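Local coordinates for armadillo repeat protein arm00016 (PDB 4D4E), which is a computationally designed armadillo repeat protein, made as a scaffold for modular peptide recognition and probably meant to bind extended peptides, at residues 34-39 and 75-80; 54-59 and 79-84. All coordinates share one frame; numbering follows the deposited sequence.

How the contacts relate
The chain runs through helix 26-40, helix 44-52, the short helix 56-61 and then helix 68-81. Contact 1 closes the longer loop, joining 34-39 on helix 26-40 to 75-80 on helix 68-81. Contact 2 starts inside that loop, at 54-59, and ends on 79-84, at the C-terminal end of helix 68-81. The two loops therefore cross, since contact 2 begins inside the first loop and ends beyond it; they share Ala79 and Asn80. Their centres lie about 7 Å apart. Together the contacts tie helices 26-40, 56-61 and 68-81 of the armadillo superhelix together. Leu59 bridges them, since its methyl groups also meet Leu36, Ala77 and Ile78.

Contact 1 of 2, residues 34-39 and 75-80; sequences RKLSQI and VAAIAN
Ala77 faces Leu36 and Ser37 across two neighbouring long helices of the armadillo superhelix, helix 26-40 and helix 68-81. The segments run nearly parallel, at 22°, with their axes 9.2 Å apart. The backbones come nearest where Ser37 CA lies 5.0 Å from Ala77 CA. The small alanine makes this approach possible. Its CB points at the other helix and touches two side chains. On the buried side, Leu36 CD2 packs on Ala77 CB at 3.9 Å. Leu36 gets there because CG is anti to the backbone N (chi1 -176°), which carries the branched end toward the alanine. Met17, Leu21 and Leu50 also touch this leucine. Ser37 OG hydrogen-bonds to Leu33 O, one turn earlier in the same helix. It meets Ala77 CB by van der Waals contact alone, at 4.0 Å.

The other side is looser. Asn80 is partly exposed, and no direct hydrogen bond joins the two segments. Ser37 O and Asn80 ND2 stand 4.5 Å apart, with a water between them. Its approach to Asn80 ND2 is too short to be trusted as an ordinary bond, so that leg is doubtful. The other leg is sound: the water donates to Ser37 O at 2.7 Å.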
loop_
_atom_site.group_PDB
_atom_site.type_symbol
_atom_site.label_atom_id
_atom_site.label_comp_id
_atom_site.label_asym_id
_atom_site.label_seq_id
_atom_site.Cartn_x
_atom_site.Cartn_y
_atom_site.Cartn_z
ATOM N N ARG A 34 -8.545 18.623 8.621
ATOM C CA ARG A 34 -7.686 19.531 7.851
ATOM C C ARG A 34 -6.311 19.675 8.472
ATOM O O ARG A 34 -5.317 19.276 7.881
ATOM C CB ARG A 34 -8.269 20.944 7.815
ATOM C CG ARG A 34 -9.312 21.238 6.776
ATOM C CD ARG A 34 -8.735 21.851 5.499
ATOM N NE ARG A 34 -9.773 21.887 4.457
ATOM C CZ ARG A 34 -10.094 20.862 3.664
ATOM N NH1 ARG A 34 -9.452 19.700 3.741
ATOM N NH2 ARG A 34 -11.057 21.005 2.773
ATOM N N LYS A 35 -6.269 20.291 9.649
ATOM C CA LYS A 35 -5.013 20.654 10.275
ATOM C C LYS A 35 -4.172 19.406 10.545
ATOM O O LYS A 35 -2.972 19.339 10.205
ATOM C CB LYS A 35 -5.267 21.453 11.559
ATOM C CG LYS A 35 -5.811 22.866 11.300
ATOM C CD LYS A 35 -6.755 23.319 12.422
ATOM C CE LYS A 35 -7.720 24.418 11.982
ATOM N NZ LYS A 35 -8.368 24.144 10.659
ATOM N N LEU A 36 -4.813 18.397 11.135
ATOM C CA LEU A 36 -4.143 17.141 11.407
ATOM C C LEU A 36 -3.525 16.561 10.114
ATOM O O LEU A 36 -2.393 16.014 10.111
ATOM C CB LEU A 36 -5.186 16.198 11.984
ATOM C CG LEU A 36 -4.840 14.826 12.476
ATOM C CD1 LEU A 36 -5.961 14.380 13.433
ATOM C CD2 LEU A 36 -4.683 13.915 11.262
ATOM N N SER A 37 -4.310 16.597 9.046
ATOM C CA SER A 37 -3.824 16.167 7.727
ATOM C C SER A 37 -2.537 16.928 7.393
ATOM O O SER A 37 -1.557 16.325 7.023
ATOM C CB SER A 37 -4.857 16.468 6.648
ATOM O OG SER A 37 -5.884 15.502 6.714
ATOM N N GLN A 38 -2.574 18.244 7.590
ATOM C CA GLN A 38 -1.440 19.137 7.385
ATOM C C GLN A 38 -0.199 18.667 8.205
ATOM O O GLN A 38 0.896 18.498 7.638
ATOM C CB GLN A 38 -1.857 20.550 7.765
ATOM C CG GLN A 38 -1.084 21.648 7.065
ATOM C CD GLN A 38 -0.966 22.910 7.912
ATOM O OE1 GLN A 38 -1.625 23.057 8.955
ATOM N NE2 GLN A 38 -0.099 23.827 7.475
ATOM N N ILE A 39 -0.385 18.425 9.515
ATOM C CA ILE A 39 0.702 18.028 10.383
ATOM C C ILE A 39 1.267 16.684 9.955
ATOM O O ILE A 39 2.460 16.542 9.802
ATOM C CB ILE A 39 0.254 18.067 11.868
ATOM C CG1 ILE A 39 -0.044 19.532 12.264
ATOM C CG2 ILE A 39 1.312 17.473 12.765
ATOM C CD1 ILE A 39 -1.207 19.715 13.236
ATOM N N VAL A 75 -8.354 8.516 5.893
ATOM C CA VAL A 75 -7.468 7.510 5.279
ATOM C C VAL A 75 -6.177 8.185 4.722
ATOM O O VAL A 75 -5.110 7.605 4.856
ATOM C CB VAL A 75 -8.169 6.699 4.158
ATOM C CG1 VAL A 75 -7.191 5.758 3.512
ATOM C CG2 VAL A 75 -9.260 5.814 4.707
ATOM N N ALA A 76 -6.293 9.388 4.119
ATOM C CA ALA A 76 -5.140 10.094 3.538
ATOM C C ALA A 76 -4.178 10.371 4.663
ATOM O O ALA A 76 -2.965 10.197 4.547
ATOM C CB ALA A 76 -5.527 11.419 2.792
ATOM N N ALA A 77 -4.744 10.817 5.762
ATOM C CA ALA A 77 -3.953 11.193 6.944
ATOM C C ALA A 77 -3.187 9.945 7.493
ATOM O O ALA A 77 -1.967 10.034 7.723
ATOM C CB ALA A 77 -4.876 11.810 7.984
ATOM N N ILE A 78 -3.920 8.833 7.741
ATOM C CA ILE A 78 -3.353 7.519 8.083
ATOM C C ILE A 78 -2.304 7.099 7.015
ATOM O O ILE A 78 -1.252 6.574 7.379
ATOM C CB ILE A 78 -4.444 6.422 8.241
ATOM C CG1 ILE A 78 -5.391 6.686 9.425
ATOM C CG2 ILE A 78 -3.862 4.995 8.230
ATOM C CD1 ILE A 78 -6.581 5.757 9.407
ATOM N N ALA A 79 -2.554 7.315 5.709
ATOM C CA ALA A 79 -1.486 6.986 4.778
ATOM C C ALA A 79 -0.193 7.769 5.091
ATOM O O ALA A 79 0.927 7.245 4.918
ATOM C CB ALA A 79 -1.915 7.188 3.299
ATOM N N ASN A 80 -0.351 9.023 5.504
ATOM C CA ASN A 80 0.783 9.880 5.777
ATOM C C ASN A 80 1.497 9.490 7.074
ATOM O O ASN A 80 2.727 9.508 7.107
ATOM C CB ASN A 80 0.370 11.342 5.791
ATOM C CG ASN A 80 0.527 12.030 4.442
ATOM O OD1 ASN A 80 1.364 11.658 3.638
ATOM N ND2 ASN A 80 -0.237 13.099 4.235
HETATM O O HOH W 1 -1.976 14.008 5.755
#

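Contact 2 of 2, residues 54-59 and 79-84; sequences GALSPL and ANIAAG
Ile81 meets Leu59 and Leu56 in a buried, wholly apolar contact. Ile81 sits in the last turn of helix 68-81 and has the most area buried here, with its side chain directed at helix 56-61. CG1 lies anti to the carbonyl carbon (chi1 -66°), and the chain then extends to CD1. This one methyl group touches both leucines. Leu59 comes to it end on: Leu59 CD1 and Ile81 CD1 meet tip to tip at 3.4 Å, tighter than usual for two methyl carbons. Leu56 differs. Its side chain slides past Ile81 in the opposite direction, and Leu56 CD1 lies 4.1 Å from Ile81 CD1. The two leucines are three residues apart, about one helical turn.

A turn lies next to each partner in the chain. Gly54, with positive phi, closes the preceding helix in a Schellman motif, two residues before Leu56. A type I turn from Ile81 to Gly84 leads the chain away, with Gly84 N bonded to Ile81 O at 2.9 Å. Beyond these three, Leu33 touches Leu59 and Leu92 touches Ile81. Buried aliphatic contacts between helices form the hydrophobic core of the armadillo fold, and this one joins helix 56-61 to the end of helix 68-81.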
loop_
_atom_site.group_PDB
_atom_site.type_symbol
_atom_site.label_atom_id
_atom_site.label_comp_id
_atom_site.label_asym_id
_atom_site.label_seq_id
_atom_site.Cartn_x
_atom_site.Cartn_y
_atom_site.Cartn_z
ATOM N N GLY A 54 -2.543 11.463 21.029
ATOM C CA GLY A 54 -3.616 10.463 20.988
ATOM C C GLY A 54 -4.467 10.520 19.739
ATOM O O GLY A 54 -5.619 9.997 19.728
ATOM N N ALA A 55 -3.905 11.058 18.655
ATOM C CA ALA A 55 -4.703 11.235 17.402
ATOM C C ALA A 55 -5.122 9.915 16.723
ATOM O O ALA A 55 -6.170 9.874 16.027
ATOM C CB ALA A 55 -3.992 12.167 16.395
ATOM N N LEU A 56 -4.323 8.846 16.910
ATOM C CA LEU A 56 -4.517 7.618 16.155
ATOM C C LEU A 56 -5.836 6.859 16.299
ATOM O O LEU A 56 -6.510 6.558 15.296
ATOM C CB LEU A 56 -3.304 6.657 16.373
ATOM C CG LEU A 56 -2.168 6.780 15.369
ATOM C CD1 LEU A 56 -1.622 8.164 15.193
ATOM C CD2 LEU A 56 -1.035 5.804 15.711
ATOM N N SER A 57 -6.241 6.574 17.525
ATOM C CA SER A 57 -7.549 5.891 17.685
ATOM C C SER A 57 -8.658 6.670 17.066
ATOM O O SER A 57 -9.423 6.119 16.299
ATOM C CB SER A 57 -7.887 5.569 19.157
ATOM O OG SER A 57 -7.723 4.189 19.274
ATOM N N PRO A 58 -8.754 7.976 17.375
ATOM C CA PRO A 58 -9.877 8.746 16.796
ATOM C C PRO A 58 -9.823 8.811 15.238
ATOM O O PRO A 58 -10.874 8.762 14.558
ATOM C CB PRO A 58 -9.763 10.142 17.457
ATOM C CG PRO A 58 -8.756 10.044 18.520
ATOM C CD PRO A 58 -8.006 8.731 18.400
ATOM N N LEU A 59 -8.617 8.824 14.669
ATOM C CA LEU A 59 -8.493 8.759 13.230
ATOM C C LEU A 59 -8.998 7.458 12.657
ATOM O O LEU A 59 -9.720 7.488 11.688
ATOM C CB LEU A 59 -7.059 8.997 12.768
ATOM C CG LEU A 59 -6.468 10.328 12.415
ATOM C CD1 LEU A 59 -5.129 9.957 11.787
ATOM C CD2 LEU A 59 -7.340 11.096 11.407
ATOM N N ALA A 79 -2.554 7.315 5.709
ATOM C CA ALA A 79 -1.486 6.986 4.778
ATOM C C ALA A 79 -0.193 7.769 5.091
ATOM O O ALA A 79 0.927 7.245 4.918
ATOM C CB ALA A 79 -1.915 7.188 3.299
ATOM N N ASN A 80 -0.351 9.023 5.504
ATOM C CA ASN A 80 0.783 9.880 5.777
ATOM C C ASN A 80 1.497 9.490 7.074
ATOM O O ASN A 80 2.727 9.508 7.107
ATOM C CB ASN A 80 0.370 11.342 5.791
ATOM C CG ASN A 80 0.527 12.030 4.442
ATOM O OD1 ASN A 80 1.364 11.658 3.638
ATOM N ND2 ASN A 80 -0.237 13.099 4.235
ATOM N N ILE A 81 0.735 9.108 8.112
ATOM C CA ILE A 81 1.317 8.559 9.378
ATOM C C ILE A 81 2.146 7.285 9.092
ATOM O O ILE A 81 3.259 7.133 9.594
ATOM C CB ILE A 81 0.200 8.347 10.472
ATOM C CG1 ILE A 81 -0.351 9.717 10.878
ATOM C CG2 ILE A 81 0.676 7.539 11.678
ATOM C CD1 ILE A 81 -1.760 9.655 11.417
ATOM N N ALA A 82 1.610 6.426 8.232
ATOM C CA ALA A 82 2.220 5.162 7.878
ATOM C C ALA A 82 3.486 5.291 7.029
ATOM O O ALA A 82 4.188 4.294 6.860
ATOM C CB ALA A 82 1.223 4.289 7.167
ATOM N N ALA A 83 3.766 6.498 6.511
ATOM C CA ALA A 83 5.060 6.802 5.822
ATOM C C ALA A 83 6.131 7.146 6.870
ATOM O O ALA A 83 7.202 7.629 6.524
ATOM C CB ALA A 83 4.867 7.987 4.849
ATOM N N GLY A 84 5.824 6.943 8.163
ATOM C CA GLY A 84 6.766 7.263 9.239
ATOM C C GLY A 84 7.639 6.083 9.487
ATOM O O GLY A 84 7.658 5.124 8.709
#